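Local coordinates for protein N-acetylcysteine deacetylase (Bacillus subtilis, PDB 1YSJ) that probably deacetylates N-acetylcysteine to cysteine and acetate, as a dinuclear metal hydrolase of the peptidase M20 family acting in S-(2-succino)cysteine breakdown, at residues A201-F206 with F312-S317; F206-K211 with A307-F312. The protein carries 1 engineered substitution. All coordinates share one frame; numbering follows the deposited sequence.

Contact 1 of 2, residues A201-F206 with F312-S317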
loop_
_atom_site.group_PDB
_atom_site.type_symbol
_atom_site.label_atom_id
_atom_site.label_comp_id
_atom_site.label_asym_id
_atom_site.label_seq_id
_atom_site.Cartn_x
_atom_site.Cartn_y
_atom_site.Cartn_z
ATOM N N ALA A 201 -24.714 -9.253 10.705
ATOM C CA ALA A 201 -23.637 -10.051 10.142
ATOM C C ALA A 201 -22.520 -10.356 11.135
ATOM O O ALA A 201 -22.278 -9.599 12.077
ATOM C CB ALA A 201 -23.071 -9.357 8.907
ATOM N N SER A 202 -21.854 -11.486 10.918
ATOM C CA SER A 202 -20.594 -11.776 11.573
ATOM C C SER A 202 -19.536 -10.860 10.969
ATOM O O SER A 202 -19.639 -10.472 9.807
ATOM C CB SER A 202 -20.208 -13.236 11.355
ATOM O OG SER A 202 -20.073 -13.526 9.973
ATOM N N VAL A 203 -18.539 -10.488 11.758
ATOM C CA VAL A 203 -17.443 -9.682 11.238
ATOM C C VAL A 203 -16.141 -10.383 11.573
ATOM O O VAL A 203 -15.919 -10.783 12.717
ATOM C CB VAL A 203 -17.433 -8.222 11.787
ATOM C CG1 VAL A 203 -16.340 -7.407 11.105
ATOM C CG2 VAL A 203 -18.792 -7.542 11.584
ATOM N N ASP A 204 -15.298 -10.550 10.560
ATOM C CA ASP A 204 -14.013 -11.212 10.720
ATOM C C ASP A 204 -12.962 -10.513 9.892
ATOM O O ASP A 204 -13.242 -10.037 8.791
ATOM C CB ASP A 204 -14.110 -12.684 10.323
ATOM C CG ASP A 204 -15.013 -13.479 11.252
ATOM O OD1 ASP A 204 -15.877 -14.220 10.749
ATOM O OD2 ASP A 204 -14.871 -13.357 12.486
ATOM N N ARG A 205 -11.754 -10.453 10.437
ATOM C CA ARG A 205 -10.628 -9.803 9.788
ATOM C C ARG A 205 -9.771 -10.856 9.093
ATOM O O ARG A 205 -9.598 -11.960 9.607
ATOM C CB ARG A 205 -9.800 -9.048 10.835
ATOM C CG ARG A 205 -8.801 -8.048 10.275
ATOM C CD ARG A 205 -7.988 -7.391 11.383
ATOM N NE ARG A 205 -6.931 -8.264 11.889
ATOM C CZ ARG A 205 -6.182 -8.003 12.957
ATOM N NH1 ARG A 205 -6.362 -6.886 13.652
ATOM N NH2 ARG A 205 -5.249 -8.867 13.334
ATOM N N PHE A 206 -9.251 -10.515 7.918
ATOM C CA PHE A 206 -8.279 -11.373 7.235
ATOM C C PHE A 206 -7.088 -10.568 6.726
ATOM O O PHE A 206 -7.212 -9.377 6.464
ATOM C CB PHE A 206 -8.928 -12.166 6.091
ATOM C CG PHE A 206 -9.272 -11.335 4.883
ATOM C CD1 PHE A 206 -10.536 -10.775 4.747
ATOM C CD2 PHE A 206 -8.334 -11.127 3.870
ATOM C CE1 PHE A 206 -10.860 -10.012 3.628
ATOM C CE2 PHE A 206 -8.647 -10.361 2.756
ATOM C CZ PHE A 206 -9.916 -9.802 2.636
ATOM N N PHE A 312 -8.577 -13.594 11.556
ATOM C CA PHE A 312 -8.760 -13.046 12.906
ATOM C C PHE A 312 -10.232 -12.800 13.228
ATOM O O PHE A 312 -10.790 -11.773 12.831
ATOM C CB PHE A 312 -7.959 -11.751 13.094
ATOM C CG PHE A 312 -6.523 -11.852 12.665
ATOM C CD1 PHE A 312 -6.136 -11.440 11.391
ATOM C CD2 PHE A 312 -5.558 -12.349 13.533
ATOM C CE1 PHE A 312 -4.811 -11.524 10.990
ATOM C CE2 PHE A 312 -4.226 -12.440 13.138
ATOM C CZ PHE A 312 -3.854 -12.026 11.863
ATOM N N PRO A 313 -10.869 -13.748 13.943
ATOM C CA PRO A 313 -12.273 -13.612 14.330
ATOM C C PRO A 313 -12.530 -12.374 15.191
ATOM O O PRO A 313 -11.769 -12.083 16.122
ATOM C CB PRO A 313 -12.549 -14.893 15.124
ATOM C CG PRO A 313 -11.518 -15.860 14.652
ATOM C CD PRO A 313 -10.299 -15.022 14.416
ATOM N N TYR A 314 -13.598 -11.656 14.854
ATOM C CA TYR A 314 -13.958 -10.413 15.518
ATOM C C TYR A 314 -15.331 -10.572 16.177
ATOM O O TYR A 314 -15.445 -10.493 17.403
ATOM C CB TYR A 314 -13.927 -9.269 14.493
ATOM C CG TYR A 314 -14.152 -7.866 15.022
ATOM C CD1 TYR A 314 -13.190 -7.222 15.798
ATOM C CD2 TYR A 314 -15.317 -7.166 14.705
ATOM C CE1 TYR A 314 -13.395 -5.922 16.268
ATOM C CE2 TYR A 314 -15.536 -5.872 15.167
ATOM C CZ TYR A 314 -14.571 -5.255 15.941
ATOM O OH TYR A 314 -14.792 -3.974 16.392
ATOM N N LEU A 315 -16.360 -10.830 15.367
ATOM C CA LEU A 315 -17.725 -11.009 15.873
ATOM C C LEU A 315 -18.504 -12.125 15.172
ATOM O O LEU A 315 -18.513 -12.194 13.940
ATOM C CB LEU A 315 -18.519 -9.704 15.763
ATOM C CG LEU A 315 -18.205 -8.532 16.697
ATOM C CD1 LEU A 315 -19.076 -7.341 16.339
ATOM C CD2 LEU A 315 -18.385 -8.906 18.167
ATOM N N PRO A 316 -19.161 -13.007 15.959
ATOM C CA PRO A 316 -20.192 -13.881 15.395
ATOM C C PRO A 316 -21.423 -13.071 14.978
ATOM O O PRO A 316 -21.537 -11.889 15.310
ATOM C CB PRO A 316 -20.546 -14.806 16.566
ATOM C CG PRO A 316 -20.176 -14.033 17.784
ATOM C CD PRO A 316 -18.963 -13.252 17.401
ATOM N N SER A 317 -22.333 -13.710 14.258
ATOM C CA SER A 317 -23.581 -13.080 13.851
ATOM C C SER A 317 -24.588 -12.988 15.006
ATOM O O SER A 317 -24.656 -13.887 15.849
ATOM C CB SER A 317 -24.188 -13.874 12.701
ATOM O OG SER A 317 -25.339 -13.230 12.206
HETATM O O HOH W 1 -22.811 -9.403 14.762
#
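R205 and F312 meet through a cation-pi contact: the guanidinium stands steeply on the ring, their planes 70° apart, with NH2 of R205 over the ring centre of F312 and CZ of R205 4.1 Å from the centroid of the F312 ring. With CG anti to the backbone N (chi1 -166°), the R205 chain runs out extended and then bends at chi3, which turns the head onto that face. W264 of the second subunit makes another cation-pi contact with R205 and an edge-to-face contact with Y314. Among apolar contacts, V203 and Y314 lie side by side, CG1 of V203 3.8 Å from CD2 of Y314.

Backbone hydrogen bonds pair V203 with L315 and R205 with F312 in both directions. Between them the antiparallel ladder slips by one residue, a classic beta bulge in which Y314 and L315 both face V203. The V203 O accepts a straight bond from L315 N (2.7 Å, 172°) and only a weak one from Y314 N. The amide of Y314 is also taken by OD2 of D204, at 3.2 Å through its anti lone pair, while R285 forms a salt bridge with the same oxygen.

Beyond the V203-L315 pair, one water donates to both A201 O and P316 O.

Contact 2 of 2, residues F206-K211 with A307-F312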
loop_
_atom_site.group_PDB
_atom_site.type_symbol
_atom_site.label_atom_id
_atom_site.label_comp_id
_atom_site.label_asym_id
_atom_site.label_seq_id
_atom_site.Cartn_x
_atom_site.Cartn_y
_atom_site.Cartn_z
ATOM N N PHE A 206 -9.251 -10.515 7.918
ATOM C CA PHE A 206 -8.279 -11.373 7.235
ATOM C C PHE A 206 -7.088 -10.568 6.726
ATOM O O PHE A 206 -7.212 -9.377 6.464
ATOM C CB PHE A 206 -8.928 -12.166 6.091
ATOM C CG PHE A 206 -9.272 -11.335 4.883
ATOM C CD1 PHE A 206 -10.536 -10.775 4.747
ATOM C CD2 PHE A 206 -8.334 -11.127 3.870
ATOM C CE1 PHE A 206 -10.860 -10.012 3.628
ATOM C CE2 PHE A 206 -8.647 -10.361 2.756
ATOM C CZ PHE A 206 -9.916 -9.802 2.636
ATOM N N GLU A 207 -5.944 -11.236 6.592
ATOM C CA GLU A 207 -4.732 -10.644 6.043
ATOM C C GLU A 207 -4.056 -11.641 5.101
ATOM O O GLU A 207 -3.870 -12.808 5.450
ATOM C CB GLU A 207 -3.775 -10.247 7.173
ATOM C CG GLU A 207 -2.441 -9.648 6.703
ATOM C CD GLU A 207 -1.434 -9.457 7.833
ATOM O OE1 GLU A 207 -0.220 -9.371 7.533
ATOM O OE2 GLU A 207 -1.851 -9.394 9.015
ATOM N N ILE A 208 -3.701 -11.180 3.906
ATOM C CA ILE A 208 -2.955 -12.005 2.955
ATOM C C ILE A 208 -1.641 -11.345 2.557
ATOM O O ILE A 208 -1.630 -10.201 2.102
ATOM C CB ILE A 208 -3.769 -12.345 1.680
ATOM C CG1 ILE A 208 -5.154 -12.876 2.049
ATOM C CG2 ILE A 208 -3.018 -13.368 0.831
ATOM C CD1 ILE A 208 -6.062 -13.113 0.870
ATOM N N VAL A 209 -0.546 -12.075 2.748
ATOM C CA VAL A 209 0.785 -11.646 2.315
ATOM C C VAL A 209 1.223 -12.500 1.123
ATOM O O VAL A 209 1.221 -13.733 1.200
ATOM C CB VAL A 209 1.832 -11.752 3.467
ATOM C CG1 VAL A 209 3.225 -11.359 2.980
ATOM C CG2 VAL A 209 1.426 -10.885 4.660
ATOM N N ILE A 210 1.581 -11.831 0.027
ATOM C CA ILE A 210 2.058 -12.487 -1.197
ATOM C C ILE A 210 3.542 -12.206 -1.421
ATOM O O ILE A 210 3.929 -11.068 -1.699
ATOM C CB ILE A 210 1.281 -12.008 -2.464
ATOM C CG1 ILE A 210 -0.240 -12.084 -2.264
ATOM C CG2 ILE A 210 1.740 -12.779 -3.712
ATOM C CD1 ILE A 210 -0.791 -13.494 -2.102
ATOM N N LYS A 211 4.365 -13.247 -1.315
ATOM C CA LYS A 211 5.807 -13.114 -1.534
ATOM C C LYS A 211 6.379 -14.241 -2.401
ATOM O O LYS A 211 5.729 -15.266 -2.605
ATOM C CB LYS A 211 6.554 -13.004 -0.198
ATOM C CG LYS A 211 6.488 -14.236 0.698
ATOM C CD LYS A 211 7.036 -13.921 2.087
ATOM C CE LYS A 211 7.451 -15.179 2.836
ATOM N NZ LYS A 211 7.791 -14.904 4.264
ATOM N N ALA A 307 1.367 -17.574 -0.936
ATOM C CA ALA A 307 0.444 -16.768 -0.152
ATOM C C ALA A 307 0.453 -17.176 1.313
ATOM O O ALA A 307 0.497 -18.366 1.639
ATOM C CB ALA A 307 -0.966 -16.869 -0.724
ATOM N N GLU A 308 0.434 -16.174 2.186
ATOM C CA GLU A 308 0.188 -16.374 3.608
ATOM C C GLU A 308 -1.203 -15.845 3.910
ATOM O O GLU A 308 -1.487 -14.674 3.666
ATOM C CB GLU A 308 1.209 -15.612 4.452
ATOM C CG GLU A 308 2.572 -16.259 4.556
ATOM C CD GLU A 308 3.564 -15.406 5.333
ATOM O OE1 GLU A 308 3.160 -14.784 6.344
ATOM O OE2 GLU A 308 4.752 -15.364 4.935
ATOM N N PHE A 309 -2.070 -16.709 4.430
ATOM C CA PHE A 309 -3.429 -16.308 4.786
ATOM C C PHE A 309 -3.597 -16.327 6.296
ATOM O O PHE A 309 -3.348 -17.343 6.943
ATOM C CB PHE A 309 -4.462 -17.223 4.115
ATOM C CG PHE A 309 -5.888 -16.781 4.314
ATOM C CD1 PHE A 309 -6.490 -15.913 3.413
ATOM C CD2 PHE A 309 -6.633 -17.241 5.400
ATOM C CE1 PHE A 309 -7.807 -15.501 3.589
ATOM C CE2 PHE A 309 -7.954 -16.832 5.587
ATOM C CZ PHE A 309 -8.542 -15.961 4.679
ATOM N N LYS A 310 -4.015 -15.194 6.848
ATOM C CA LYS A 310 -4.265 -15.083 8.282
ATOM C C LYS A 310 -5.713 -14.689 8.550
ATOM O O LYS A 310 -6.272 -13.839 7.861
ATOM C CB LYS A 310 -3.309 -14.080 8.926
ATOM C CG LYS A 310 -1.878 -14.570 9.052
ATOM C CD LYS A 310 -1.085 -13.702 10.016
ATOM C CE LYS A 310 0.374 -14.125 10.066
ATOM N NZ LYS A 310 1.129 -13.398 11.127
ATOM N N TRP A 311 -6.308 -15.318 9.560
ATOM C CA TRP A 311 -7.721 -15.136 9.883
ATOM C C TRP A 311 -7.871 -14.701 11.338
ATOM O O TRP A 311 -7.348 -15.356 12.244
ATOM C CB TRP A 311 -8.463 -16.448 9.629
ATOM C CG TRP A 311 -9.949 -16.417 9.841
ATOM C CD1 TRP A 311 -10.634 -16.886 10.931
ATOM C CD2 TRP A 311 -10.938 -15.925 8.930
ATOM N NE1 TRP A 311 -11.986 -16.705 10.757
ATOM C CE2 TRP A 311 -12.202 -16.119 9.538
ATOM C CE3 TRP A 311 -10.880 -15.333 7.660
ATOM C CZ2 TRP A 311 -13.401 -15.745 8.918
ATOM C CZ3 TRP A 311 -12.073 -14.958 7.043
ATOM C CH2 TRP A 311 -13.319 -15.165 7.676
ATOM N N PHE A 312 -8.577 -13.594 11.556
ATOM C CA PHE A 312 -8.760 -13.046 12.906
ATOM C C PHE A 312 -10.232 -12.800 13.228
ATOM O O PHE A 312 -10.790 -11.773 12.831
ATOM C CB PHE A 312 -7.959 -11.751 13.094
ATOM C CG PHE A 312 -6.523 -11.852 12.665
ATOM C CD1 PHE A 312 -6.136 -11.440 11.391
ATOM C CD2 PHE A 312 -5.558 -12.349 13.533
ATOM C CE1 PHE A 312 -4.811 -11.524 10.990
ATOM C CE2 PHE A 312 -4.226 -12.440 13.138
ATOM C CZ PHE A 312 -3.854 -12.026 11.863
#
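The ring of F309 takes I208 and F206 at oblique angles: CG1 of I208 comes within 3.6 Å of CD1 of F309, and CB of F206 lies 4.1 Å from CZ of F309. That same CB is 4.0 Å from CE3 of W311, so the F206 methylene touches both aromatic systems while its own ring, at chi1 73°, leads away from the opposing strand. Further along this face, CD1 of I210 reaches CB of A307 at 3.6 Å.

The other face bears E207, V209, E308 and K310. OE2 of E207 lies 4.1 Å from CE1 of F312, its carboxylate plane turned 29° from the ring. At the far end, the extended chain of K211 brings NZ to OE2 of E308, a 3.1 Å salt bridge in which NZ meets the oxygen nearly in line with its C-O bond. A methionine in place of K211 would probably leave the E308 carboxylate without this positive mate and freer to turn.

Paired backbone hydrogen bonds join E207 with K310 and V209 with E308, making a regular antiparallel ladder.

Strand 270-278 flanks 206-211 on its other edge. The aromatic face is covered by helix 282-302, where M292 touches F206 and F309, while helix 226-237 packs against I208 and I210.

Contacts 1 and 2 are successive lengths of one antiparallel ladder between strands 197-211 and 306-320, their centres 16 Å apart, and they share F206 and F312. At the join, OD1 of D204 packs 3.4 Å from CZ2 of W311. Regular pairing in contact 2 gives way to the bulge of contact 1 as the ladder nears the metal centre. There the side chain of Y314 lies about 7 Å from that of E158, a nickel ligand, and about 10 Å from a bound nickel ion. Contact 2 lies away from that site and touches no other chain, whereas contact 1 also meets the second subunit.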